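Local coordinates for protein telomerase reverse transcriptase (Takifugu rubripes, PDB 4LMO) that elongates chromosome ends as the catalytic reverse transcriptase of telomerase, copying a template in the telomerase RNA, which is bound by the domain described here, at residues R151-F154 / F155-G159; G140-H143 / N144-L147; R81-R85 / C86-R90; L43-V47 / F48-V52. One frame throughout, in Å; residues are numbered along the deposited sequence.

How the interactions relate
Followed from the N terminus, the four contacts lie in series, none nesting in or crossing another; each is local, joining residues a few positions apart along a helix, at its cap or at its end, and none closes a long loop. Interaction 4 (43-52) ends helix 40-48 and starts the loop that leads to helix 67-70. Interaction 3 (81-90) carries the chain from helix 73-85 into helix 88-93. Interactions 2 and 1 share helix 142-158: 140-147 starts it and 151-159 ends it, their centres about 17 Å apart. The nearest atoms of interactions 3 and 4 are about 8 Å apart. Helix 119-133 meets interactions 1 and 3; helix 191-220 meets interactions 1 and 4.

Interaction 1: residues R151-F154 / F155-G159; sequences RVRF and FLRSG
V152 and L156, one turn apart on helix 142-158, lie side by side and point the same way, V152 CG1 to L156 CD1 at 3.9 Å. With CG1 anti to the backbone N (chi1 174°), V152 leans this methyl beside its carbonyl carbon, on the side where L156 follows. The backbone is tight too: L156 N donates to V152 O at 2.8 Å, and S158 N to F154 O likewise. V126 and Y123 of helix 119-133 pack against this flank, and F155 carries its ring on to L209 and V214 of helix 191-220.

R157 and F154 form the exposed part. R153 leans on H120 and Y123 while its guanidinium reaches out to R157, CZ 3.8 Å above the centre of the R157 guanidinium plane; the planes are 45° apart, so they are not parallel. R153 NH2 and R157 NH2 stand 3.0 Å apart, both donors, with no hydrogen bond; both residues touch a crystal neighbour, which may shape the pose. S158 OG turns back to F155 O at 2.9 Å.

The i to i+4 bonds, the two-sided character and G159 with positive phi (66°) mark the closing turns of an amphipathic alpha helix.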
loop_
_atom_site.group_PDB
_atom_site.type_symbol
_atom_site.label_atom_id
_atom_site.label_comp_id
_atom_site.label_asym_id
_atom_site.label_seq_id
_atom_site.Cartn_x
_atom_site.Cartn_y
_atom_site.Cartn_z
ATOM N N ARG A 151 -2.952 0.733 14.511
ATOM C CA ARG A 151 -1.605 1.245 14.250
ATOM C C ARG A 151 -1.574 2.088 12.985
ATOM O O ARG A 151 -0.875 3.096 12.921
ATOM C CB ARG A 151 -0.592 0.101 14.140
ATOM C CG ARG A 151 -0.463 -0.746 15.396
ATOM C CD ARG A 151 0.327 -0.039 16.482
ATOM N NE ARG A 151 -0.073 -0.450 17.827
ATOM C CZ ARG A 151 0.220 -1.621 18.392
ATOM N NH1 ARG A 151 0.907 -2.548 17.732
ATOM N NH2 ARG A 151 -0.189 -1.870 19.628
ATOM N N VAL A 152 -2.337 1.661 11.983
ATOM C CA VAL A 152 -2.481 2.399 10.733
ATOM C C VAL A 152 -3.228 3.718 10.973
ATOM O O VAL A 152 -2.820 4.767 10.465
ATOM C CB VAL A 152 -3.172 1.532 9.654
ATOM C CG1 VAL A 152 -3.466 2.339 8.397
ATOM C CG2 VAL A 152 -2.303 0.328 9.318
ATOM N N ARG A 153 -4.301 3.659 11.767
ATOM C CA ARG A 153 -5.082 4.843 12.127
ATOM C C ARG A 153 -4.205 5.914 12.771
ATOM O O ARG A 153 -4.231 7.078 12.356
ATOM C CB ARG A 153 -6.244 4.476 13.062
ATOM C CG ARG A 153 -7.050 5.668 13.573
ATOM C CD ARG A 153 -7.842 6.324 12.452
ATOM N NE ARG A 153 -8.343 7.656 12.797
ATOM C CZ ARG A 153 -7.860 8.797 12.305
ATOM N NH1 ARG A 153 -6.845 8.788 11.448
ATOM N NH2 ARG A 153 -8.396 9.953 12.670
ATOM N N PHE A 154 -3.434 5.508 13.779
ATOM C CA PHE A 154 -2.494 6.401 14.449
ATOM C C PHE A 154 -1.463 6.954 13.466
ATOM O O PHE A 154 -1.173 8.150 13.471
ATOM C CB PHE A 154 -1.799 5.684 15.616
ATOM C CG PHE A 154 -0.708 6.495 16.260
ATOM C CD1 PHE A 154 -1.013 7.465 17.211
ATOM C CD2 PHE A 154 0.623 6.300 15.905
ATOM C CE1 PHE A 154 -0.012 8.222 17.799
ATOM C CE2 PHE A 154 1.629 7.055 16.489
ATOM C CZ PHE A 154 1.310 8.017 17.435
ATOM N N PHE A 155 -0.921 6.070 12.630
ATOM C CA PHE A 155 0.095 6.428 11.645
ATOM C C PHE A 155 -0.401 7.498 10.670
ATOM O O PHE A 155 0.299 8.477 10.409
ATOM C CB PHE A 155 0.559 5.174 10.896
ATOM C CG PHE A 155 1.605 5.433 9.851
ATOM C CD1 PHE A 155 2.932 5.654 10.208
ATOM C CD2 PHE A 155 1.269 5.438 8.503
ATOM C CE1 PHE A 155 3.898 5.885 9.241
ATOM C CE2 PHE A 155 2.230 5.667 7.532
ATOM C CZ PHE A 155 3.546 5.889 7.902
ATOM N N LEU A 156 -1.612 7.307 10.148
ATOM C CA LEU A 156 -2.213 8.254 9.207
ATOM C C LEU A 156 -2.632 9.561 9.876
ATOM O O LEU A 156 -2.569 10.627 9.261
ATOM C CB LEU A 156 -3.399 7.615 8.472
ATOM C CG LEU A 156 -3.061 6.480 7.498
ATOM C CD1 LEU A 156 -4.328 5.822 6.978
ATOM C CD2 LEU A 156 -2.188 6.960 6.342
ATOM N N ARG A 157 -3.050 9.470 11.137
ATOM C CA ARG A 157 -3.420 10.643 11.927
ATOM C C ARG A 157 -2.202 11.503 12.262
ATOM O O ARG A 157 -2.269 12.734 12.204
ATOM C CB ARG A 157 -4.157 10.208 13.201
ATOM C CG ARG A 157 -4.040 11.150 14.392
ATOM C CD ARG A 157 -4.853 10.632 15.564
ATOM N NE ARG A 157 -6.272 10.941 15.400
ATOM C CZ ARG A 157 -7.272 10.175 15.828
ATOM N NH1 ARG A 157 -7.031 9.025 16.445
ATOM N NH2 ARG A 157 -8.522 10.560 15.625
ATOM N N SER A 158 -1.092 10.846 12.599
ATOM C CA SER A 158 0.136 11.531 13.010
ATOM C C SER A 158 0.768 12.362 11.889
ATOM O O SER A 158 1.373 13.404 12.151
ATOM C CB SER A 158 1.156 10.536 13.579
ATOM O OG SER A 158 1.720 9.720 12.565
ATOM N N GLY A 159 0.625 11.898 10.648
ATOM C CA GLY A 159 1.187 12.590 9.488
ATOM C C GLY A 159 2.703 12.608 9.504
ATOM O O GLY A 159 3.327 13.523 8.968
#

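Interaction 2: residues G140-H143 / N144-L147; sequences GSEH and NRLL
E142 and R145 pair at the start of helix 142-158, their side chains lying alongside each other and pointing the same way. R145 can be followed outward. Its CB sits 3.9 Å from S141 O, whose oxygen accepts the R145 backbone N. CG and CD then run on extended, and a bend at chi3 (73°) brings the guanidinium back beside E142. The carbon CZ lies 3.3 Å from E142 OE2, and NH2 donates to that same OE2 at 2.9 Å, part of a salt bridge. This oxygen lies near the guanidinium plane, but NH2 reaches it from 61° above the carboxylate plane, so the two flat groups do not meet as a coplanar fork. NH1 also approaches OE2, though its modelled place is less certain. Q136 of helix 136-139 touches both E142 and R145, and W139 touches R145.

Behind this pair, S141 is the N-cap: its OG accepts N144 N at 3.1 Å and is also hydrogen-bonded to N177. Further along, L147 CD1 packs 3.5 Å from H143 NE2, the side chains again running the same way.

With an alanine here in place of R145, the carboxylate of E142 would probably lose its basic mate and be set free to turn.

The chemistry is consistent with a helix start held in two ways: the serine oxygen takes up an amide N-H of the first turn, and the acidic charge of E142 probably suits the positive end of the helix dipole while the arginine balances it across an exposed surface.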
loop_
_atom_site.group_PDB
_atom_site.type_symbol
_atom_site.label_atom_id
_atom_site.label_comp_id
_atom_site.label_asym_id
_atom_site.label_seq_id
_atom_site.Cartn_x
_atom_site.Cartn_y
_atom_site.Cartn_z
ATOM N N GLY A 140 -3.492 -13.834 11.259
ATOM C CA GLY A 140 -3.253 -14.762 12.364
ATOM C C GLY A 140 -4.439 -14.861 13.304
ATOM O O GLY A 140 -4.841 -15.960 13.690
ATOM N N SER A 141 -4.991 -13.705 13.673
ATOM C CA SER A 141 -6.158 -13.623 14.551
ATOM C C SER A 141 -6.911 -12.308 14.374
ATOM O O SER A 141 -6.389 -11.352 13.793
ATOM C CB SER A 141 -5.744 -13.777 16.016
ATOM O OG SER A 141 -4.880 -12.724 16.418
ATOM N N GLU A 142 -8.138 -12.273 14.889
ATOM C CA GLU A 142 -8.964 -11.069 14.896
ATOM C C GLU A 142 -8.322 -9.994 15.772
ATOM O O GLU A 142 -8.391 -8.803 15.464
ATOM C CB GLU A 142 -10.372 -11.407 15.396
ATOM C CG GLU A 142 -11.441 -10.371 15.069
ATOM C CD GLU A 142 -11.898 -10.397 13.617
ATOM O OE1 GLU A 142 -11.456 -11.274 12.840
ATOM O OE2 GLU A 142 -12.708 -9.522 13.244
ATOM N N HIS A 143 -7.692 -10.434 16.858
ATOM C CA HIS A 143 -6.912 -9.567 17.737
ATOM C C HIS A 143 -5.781 -8.879 17.006
ATOM O O HIS A 143 -5.566 -7.679 17.182
ATOM C CB HIS A 143 -6.397 -10.379 18.923
ATOM C CG HIS A 143 -5.306 -9.699 19.712
ATOM N ND1 HIS A 143 -4.004 -9.989 19.538
ATOM C CD2 HIS A 143 -5.363 -8.723 20.703
ATOM C CE1 HIS A 143 -3.262 -9.239 20.374
ATOM N NE2 HIS A 143 -4.096 -8.463 21.086
ATOM N N ASN A 144 -5.062 -9.626 16.169
ATOM C CA ASN A 144 -3.933 -9.078 15.411
ATOM C C ASN A 144 -4.331 -8.098 14.300
ATOM O O ASN A 144 -3.625 -7.121 14.055
ATOM C CB ASN A 144 -3.053 -10.203 14.845
ATOM C CG ASN A 144 -2.121 -10.808 15.888
ATOM O OD1 ASN A 144 -1.381 -11.747 15.598
ATOM N ND2 ASN A 144 -2.150 -10.273 17.102
ATOM N N ARG A 145 -5.454 -8.360 13.633
ATOM C CA ARG A 145 -5.945 -7.453 12.594
ATOM C C ARG A 145 -6.378 -6.113 13.192
ATOM O O ARG A 145 -6.102 -5.056 12.621
ATOM C CB ARG A 145 -7.099 -8.079 11.802
ATOM C CG ARG A 145 -7.374 -7.368 10.483
ATOM C CD ARG A 145 -8.739 -7.694 9.901
ATOM N NE ARG A 145 -9.817 -7.057 10.654
ATOM C CZ ARG A 145 -10.736 -7.717 11.352
ATOM N NH1 ARG A 145 -10.722 -9.042 11.380
ATOM N NH2 ARG A 145 -11.677 -7.053 12.010
ATOM N N LEU A 146 -7.046 -6.168 14.343
ATOM C CA LEU A 146 -7.560 -4.970 15.005
ATOM C C LEU A 146 -6.458 -4.092 15.596
ATOM O O LEU A 146 -6.529 -2.865 15.503
ATOM C CB LEU A 146 -8.590 -5.336 16.080
ATOM C CG LEU A 146 -9.971 -5.807 15.605
ATOM C CD1 LEU A 146 -10.761 -6.402 16.763
ATOM C CD2 LEU A 146 -10.754 -4.681 14.938
ATOM N N LEU A 147 -5.448 -4.716 16.199
ATOM C CA LEU A 147 -4.277 -3.985 16.689
ATOM C C LEU A 147 -3.555 -3.264 15.556
ATOM O O LEU A 147 -3.108 -2.124 15.718
ATOM C CB LEU A 147 -3.293 -4.918 17.404
ATOM C CG LEU A 147 -3.306 -4.936 18.933
ATOM C CD1 LEU A 147 -2.261 -5.912 19.443
ATOM C CD2 LEU A 147 -3.061 -3.549 19.512
#

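Interaction 3: residues R81-R85 / C86-R90; sequences RQHRR and CPYSR
The short link between helix 73-85 and helix 88-93 is spanned by a bond between H83 and Y88, and P87 is the centre of an inverse gamma turn in the link. H83 ND1 and Y88 OH lie 2.8 Å apart at a nearly straight 166°; either may be the donor. The hydroxyl arrives at the imidazole edge, in the ring plane, and the two side chains cross at about a right angle. Their rings meet rim to rim, with centroids 5.6 Å apart and planes at 57°, so this is no stack. Y88 takes CG anti to its carbonyl carbon (chi1 -70°), which sends the phenol back toward the first helix.

C86 packs on the tyrosine, its SG 3.7 Å above the centre of the Y88 ring, and its CB is 3.3 Å from Q82 O. The backbone adds a weak bond from C86 N to H83 O, at 3.3 Å, and another from Y88 N to C86 O, at 3.2 Å, which closes the gamma turn.

H83 NE2 is hydrogen-bonded to N26, so both imidazole nitrogens are engaged. A phenylalanine in place of Y88 would probably leave H83 ND1 without its mate and the imidazole, with N26 still on NE2, less firmly oriented.

With V133 and C129 of helix 119-133 packed on the tyrosine, the whole is an interhelix link with an inverse gamma turn, its proline at the N-cap position of helix 88-93, spanned by a histidine-tyrosine hydrogen bond.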
loop_
_atom_site.group_PDB
_atom_site.type_symbol
_atom_site.label_atom_id
_atom_site.label_comp_id
_atom_site.label_asym_id
_atom_site.label_seq_id
_atom_site.Cartn_x
_atom_site.Cartn_y
_atom_site.Cartn_z
ATOM N N ARG A 81 -4.649 -12.048 -6.231
ATOM C CA ARG A 81 -5.910 -12.286 -6.927
ATOM C C ARG A 81 -6.994 -11.342 -6.405
ATOM O O ARG A 81 -7.791 -10.804 -7.183
ATOM C CB ARG A 81 -6.335 -13.738 -6.730
ATOM C CG ARG A 81 -6.994 -14.393 -7.933
ATOM C CD ARG A 81 -6.591 -15.861 -8.004
ATOM N NE ARG A 81 -6.695 -16.509 -6.695
ATOM C CZ ARG A 81 -5.830 -17.401 -6.216
ATOM N NH1 ARG A 81 -4.772 -17.772 -6.929
ATOM N NH2 ARG A 81 -6.022 -17.920 -5.011
ATOM N N GLN A 82 -7.006 -11.143 -5.088
ATOM C CA GLN A 82 -7.947 -10.232 -4.444
ATOM C C GLN A 82 -7.622 -8.772 -4.761
ATOM O O GLN A 82 -8.520 -7.930 -4.807
ATOM C CB GLN A 82 -7.978 -10.465 -2.931
ATOM C CG GLN A 82 -8.619 -11.785 -2.520
ATOM C CD GLN A 82 -8.681 -11.981 -1.014
ATOM O OE1 GLN A 82 -8.683 -11.021 -0.246
ATOM N NE2 GLN A 82 -8.737 -13.237 -0.588
ATOM N N HIS A 83 -6.340 -8.486 -4.982
ATOM C CA HIS A 83 -5.898 -7.163 -5.419
ATOM C C HIS A 83 -6.361 -6.849 -6.817
ATOM O O HIS A 83 -6.777 -5.724 -7.101
ATOM C CB HIS A 83 -4.379 -7.036 -5.336
ATOM C CG HIS A 83 -3.816 -5.950 -6.224
ATOM N ND1 HIS A 83 -4.041 -4.642 -5.997
ATOM C CD2 HIS A 83 -3.039 -6.021 -7.378
ATOM C CE1 HIS A 83 -3.432 -3.912 -6.949
ATOM N NE2 HIS A 83 -2.819 -4.756 -7.794
ATOM N N ARG A 84 -6.288 -7.840 -7.701
ATOM C CA ARG A 84 -6.671 -7.656 -9.100
ATOM C C ARG A 84 -8.183 -7.551 -9.284
ATOM O O ARG A 84 -8.655 -7.009 -10.285
ATOM C CB ARG A 84 -6.083 -8.765 -9.977
ATOM C CG ARG A 84 -4.570 -8.689 -10.103
ATOM C CD ARG A 84 -4.016 -9.692 -11.101
ATOM N NE ARG A 84 -2.556 -9.608 -11.149
ATOM C CZ ARG A 84 -1.722 -10.517 -10.647
ATOM N NH1 ARG A 84 -2.185 -11.619 -10.066
ATOM N NH2 ARG A 84 -0.415 -10.324 -10.743
ATOM N N ARG A 85 -8.930 -8.062 -8.307
ATOM C CA ARG A 85 -10.393 -7.993 -8.305
ATOM C C ARG A 85 -10.926 -6.827 -7.464
ATOM O O ARG A 85 -12.121 -6.524 -7.504
ATOM C CB ARG A 85 -10.995 -9.313 -7.810
ATOM C CG ARG A 85 -10.889 -10.466 -8.797
ATOM C CD ARG A 85 -11.816 -11.617 -8.425
ATOM N NE ARG A 85 -11.216 -12.547 -7.466
ATOM C CZ ARG A 85 -11.396 -12.505 -6.146
ATOM N NH1 ARG A 85 -12.162 -11.570 -5.592
ATOM N NH2 ARG A 85 -10.802 -13.404 -5.371
ATOM N N CYS A 86 -10.038 -6.180 -6.709
ATOM C CA CYS A 86 -10.410 -5.069 -5.831
ATOM C C CYS A 86 -10.883 -3.846 -6.623
ATOM O O CYS A 86 -10.210 -3.419 -7.564
ATOM C CB CYS A 86 -9.240 -4.695 -4.921
ATOM S SG CYS A 86 -9.665 -3.564 -3.577
ATOM N N PRO A 87 -12.050 -3.285 -6.248
ATOM C CA PRO A 87 -12.622 -2.151 -6.967
ATOM C C PRO A 87 -12.184 -0.814 -6.361
ATOM O O PRO A 87 -13.001 -0.092 -5.782
ATOM C CB PRO A 87 -14.129 -2.364 -6.786
ATOM C CG PRO A 87 -14.260 -3.112 -5.490
ATOM C CD PRO A 87 -12.922 -3.710 -5.136
ATOM N N TYR A 88 -10.901 -0.492 -6.512
ATOM C CA TYR A 88 -10.298 0.671 -5.854
ATOM C C TYR A 88 -11.040 1.991 -6.072
ATOM O O TYR A 88 -11.158 2.793 -5.145
ATOM C CB TYR A 88 -8.828 0.816 -6.256
ATOM C CG TYR A 88 -7.942 -0.258 -5.678
ATOM C CD1 TYR A 88 -7.512 -1.330 -6.461
ATOM C CD2 TYR A 88 -7.536 -0.211 -4.343
ATOM C CE1 TYR A 88 -6.699 -2.319 -5.929
ATOM C CE2 TYR A 88 -6.724 -1.194 -3.806
ATOM C CZ TYR A 88 -6.307 -2.243 -4.599
ATOM O OH TYR A 88 -5.501 -3.218 -4.060
ATOM N N SER A 89 -11.533 2.202 -7.290
ATOM C CA SER A 89 -12.309 3.394 -7.617
ATOM C C SER A 89 -13.601 3.461 -6.811
ATOM O O SER A 89 -13.919 4.508 -6.249
ATOM C CB SER A 89 -12.600 3.465 -9.117
ATOM O OG SER A 89 -11.403 3.666 -9.846
ATOM N N ARG A 90 -14.330 2.343 -6.749
ATOM C CA ARG A 90 -15.539 2.242 -5.926
ATOM C C ARG A 90 -15.256 2.557 -4.456
ATOM O O ARG A 90 -15.992 3.320 -3.829
ATOM C CB ARG A 90 -16.175 0.853 -6.034
ATOM C CG ARG A 90 -17.034 0.621 -7.265
ATOM C CD ARG A 90 -18.160 -0.349 -6.935
ATOM N NE ARG A 90 -18.574 -1.151 -8.086
ATOM C CZ ARG A 90 -18.222 -2.420 -8.290
ATOM N NH1 ARG A 90 -17.447 -3.055 -7.419
ATOM N NH2 ARG A 90 -18.655 -3.061 -9.369
#

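Interaction 4: residues L43-V47 / F48-V52; sequences LIRIV and FFEGV
A cation-pi stack and a salt bridge, both made by R45, join the last turns of helix 40-48 to the loop that follows it. The R45 guanidinium lies nearly flat over F49, planes 22° apart and centres 4.4 Å apart, displaced toward the ring rim. A bend at chi2 (-85°) curls the arginine back so that NH1 reaches E50 OE1 at 3.1 Å in an almost straight bond of 171°, on the syn side of the carboxylate; the second bond, to OE2, is weak. With R45 NH2 held by P62 O and E50 OE2 by R60 N, the pair is fixed from several directions, and the guanidinium has little liberty to rotate.

The backbone turns at the same place. R45 O accepts F49 N at 3.0 Å and, weakly, G51 N, while I46 O and G51 CA come within 3.2 Å in a CA-H...O contact. Apolar contacts lie alongside: V47 CG1 stands 3.6 Å above the centroid of the F48 ring, a CH-pi contact, and I44 CG2 touches F49 CE2 at 3.8 Å.

Around it, helix 73-85 packs on I44 through V73 and F76, and helix 191-220 meets F48 through I200 and F204 and V47 through W207. F69 of helix 67-70, in a segment that probably contacts the RNA template, as in related telomerases, sets its ring against both F48 and F49.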
loop_
_atom_site.group_PDB
_atom_site.type_symbol
_atom_site.label_atom_id
_atom_site.label_comp_id
_atom_site.label_asym_id
_atom_site.label_seq_id
_atom_site.Cartn_x
_atom_site.Cartn_y
_atom_site.Cartn_z
ATOM N N LEU A 43 5.770 -12.137 -5.231
ATOM C CA LEU A 43 5.458 -11.274 -4.091
ATOM C C LEU A 43 6.236 -11.661 -2.836
ATOM O O LEU A 43 6.737 -10.791 -2.124
ATOM C CB LEU A 43 3.949 -11.237 -3.806
ATOM C CG LEU A 43 3.493 -10.249 -2.722
ATOM C CD1 LEU A 43 3.924 -8.821 -3.038
ATOM C CD2 LEU A 43 1.990 -10.319 -2.514
ATOM N N ILE A 44 6.340 -12.962 -2.579
ATOM C CA ILE A 44 7.148 -13.477 -1.468
ATOM C C ILE A 44 8.596 -12.978 -1.562
ATOM O O ILE A 44 9.208 -12.622 -0.552
ATOM C CB ILE A 44 7.074 -15.019 -1.385
ATOM C CG1 ILE A 44 5.660 -15.443 -0.971
ATOM C CG2 ILE A 44 8.118 -15.573 -0.419
ATOM C CD1 ILE A 44 5.392 -16.928 -1.067
ATOM N N ARG A 45 9.119 -12.933 -2.786
ATOM C CA ARG A 45 10.448 -12.393 -3.069
ATOM C C ARG A 45 10.568 -10.912 -2.708
ATOM O O ARG A 45 11.539 -10.501 -2.070
ATOM C CB ARG A 45 10.791 -12.595 -4.548
ATOM C CG ARG A 45 11.123 -14.028 -4.913
ATOM C CD ARG A 45 12.587 -14.295 -4.627
ATOM N NE ARG A 45 12.836 -15.680 -4.271
ATOM C CZ ARG A 45 14.001 -16.145 -3.839
ATOM N NH1 ARG A 45 15.045 -15.336 -3.702
ATOM N NH2 ARG A 45 14.117 -17.428 -3.540
ATOM N N ILE A 46 9.574 -10.128 -3.122
ATOM C CA ILE A 46 9.522 -8.693 -2.847
ATOM C C ILE A 46 9.412 -8.410 -1.348
ATOM O O ILE A 46 10.046 -7.487 -0.839
ATOM C CB ILE A 46 8.350 -8.018 -3.604
ATOM C CG1 ILE A 46 8.511 -8.208 -5.118
ATOM C CG2 ILE A 46 8.251 -6.535 -3.255
ATOM C CD1 ILE A 46 7.259 -7.929 -5.926
ATOM N N VAL A 47 8.618 -9.217 -0.649
ATOM C CA VAL A 47 8.352 -8.997 0.773
ATOM C C VAL A 47 9.482 -9.500 1.677
ATOM O O VAL A 47 9.859 -8.815 2.631
ATOM C CB VAL A 47 6.993 -9.608 1.202
ATOM C CG1 VAL A 47 6.727 -9.378 2.686
ATOM C CG2 VAL A 47 5.861 -9.022 0.370
ATOM N N PHE A 48 10.035 -10.673 1.370
ATOM C CA PHE A 48 10.947 -11.347 2.303
ATOM C C PHE A 48 12.397 -11.509 1.860
ATOM O O PHE A 48 13.271 -11.720 2.703
ATOM C CB PHE A 48 10.394 -12.722 2.697
ATOM C CG PHE A 48 9.032 -12.674 3.322
ATOM C CD1 PHE A 48 8.851 -12.139 4.596
ATOM C CD2 PHE A 48 7.929 -13.177 2.644
ATOM C CE1 PHE A 48 7.591 -12.094 5.175
ATOM C CE2 PHE A 48 6.666 -13.137 3.221
ATOM C CZ PHE A 48 6.499 -12.596 4.487
ATOM N N PHE A 49 12.655 -11.420 0.555
ATOM C CA PHE A 49 13.980 -11.742 0.018
ATOM C C PHE A 49 14.683 -10.546 -0.637
ATOM O O PHE A 49 15.324 -9.753 0.060
ATOM C CB PHE A 49 13.906 -12.963 -0.913
ATOM C CG PHE A 49 13.481 -14.233 -0.216
ATOM C CD1 PHE A 49 14.429 -15.096 0.331
ATOM C CD2 PHE A 49 12.132 -14.562 -0.095
ATOM C CE1 PHE A 49 14.041 -16.262 0.977
ATOM C CE2 PHE A 49 11.738 -15.726 0.553
ATOM C CZ PHE A 49 12.694 -16.577 1.090
ATOM N N GLU A 50 14.561 -10.410 -1.956
ATOM C CA GLU A 50 15.268 -9.357 -2.695
ATOM C C GLU A 50 14.756 -7.938 -2.445
ATOM O O GLU A 50 15.529 -6.981 -2.508
ATOM C CB GLU A 50 15.266 -9.641 -4.201
ATOM C CG GLU A 50 16.290 -10.670 -4.652
ATOM C CD GLU A 50 15.766 -12.093 -4.603
ATOM O OE1 GLU A 50 14.651 -12.307 -4.087
ATOM O OE2 GLU A 50 16.470 -13.006 -5.082
ATOM N N GLY A 51 13.463 -7.808 -2.165
ATOM C CA GLY A 51 12.827 -6.497 -2.074
ATOM C C GLY A 51 12.183 -6.119 -3.394
ATOM O O GLY A 51 12.018 -6.971 -4.269
ATOM N N VAL A 52 11.829 -4.842 -3.544
ATOM C CA VAL A 52 11.152 -4.347 -4.754
ATOM C C VAL A 52 11.965 -4.502 -6.043
ATOM O O VAL A 52 11.390 -4.652 -7.124
ATOM C CB VAL A 52 10.683 -2.874 -4.619
ATOM C CG1 VAL A 52 9.487 -2.776 -3.687
ATOM C CG2 VAL A 52 11.808 -1.964 -4.145
#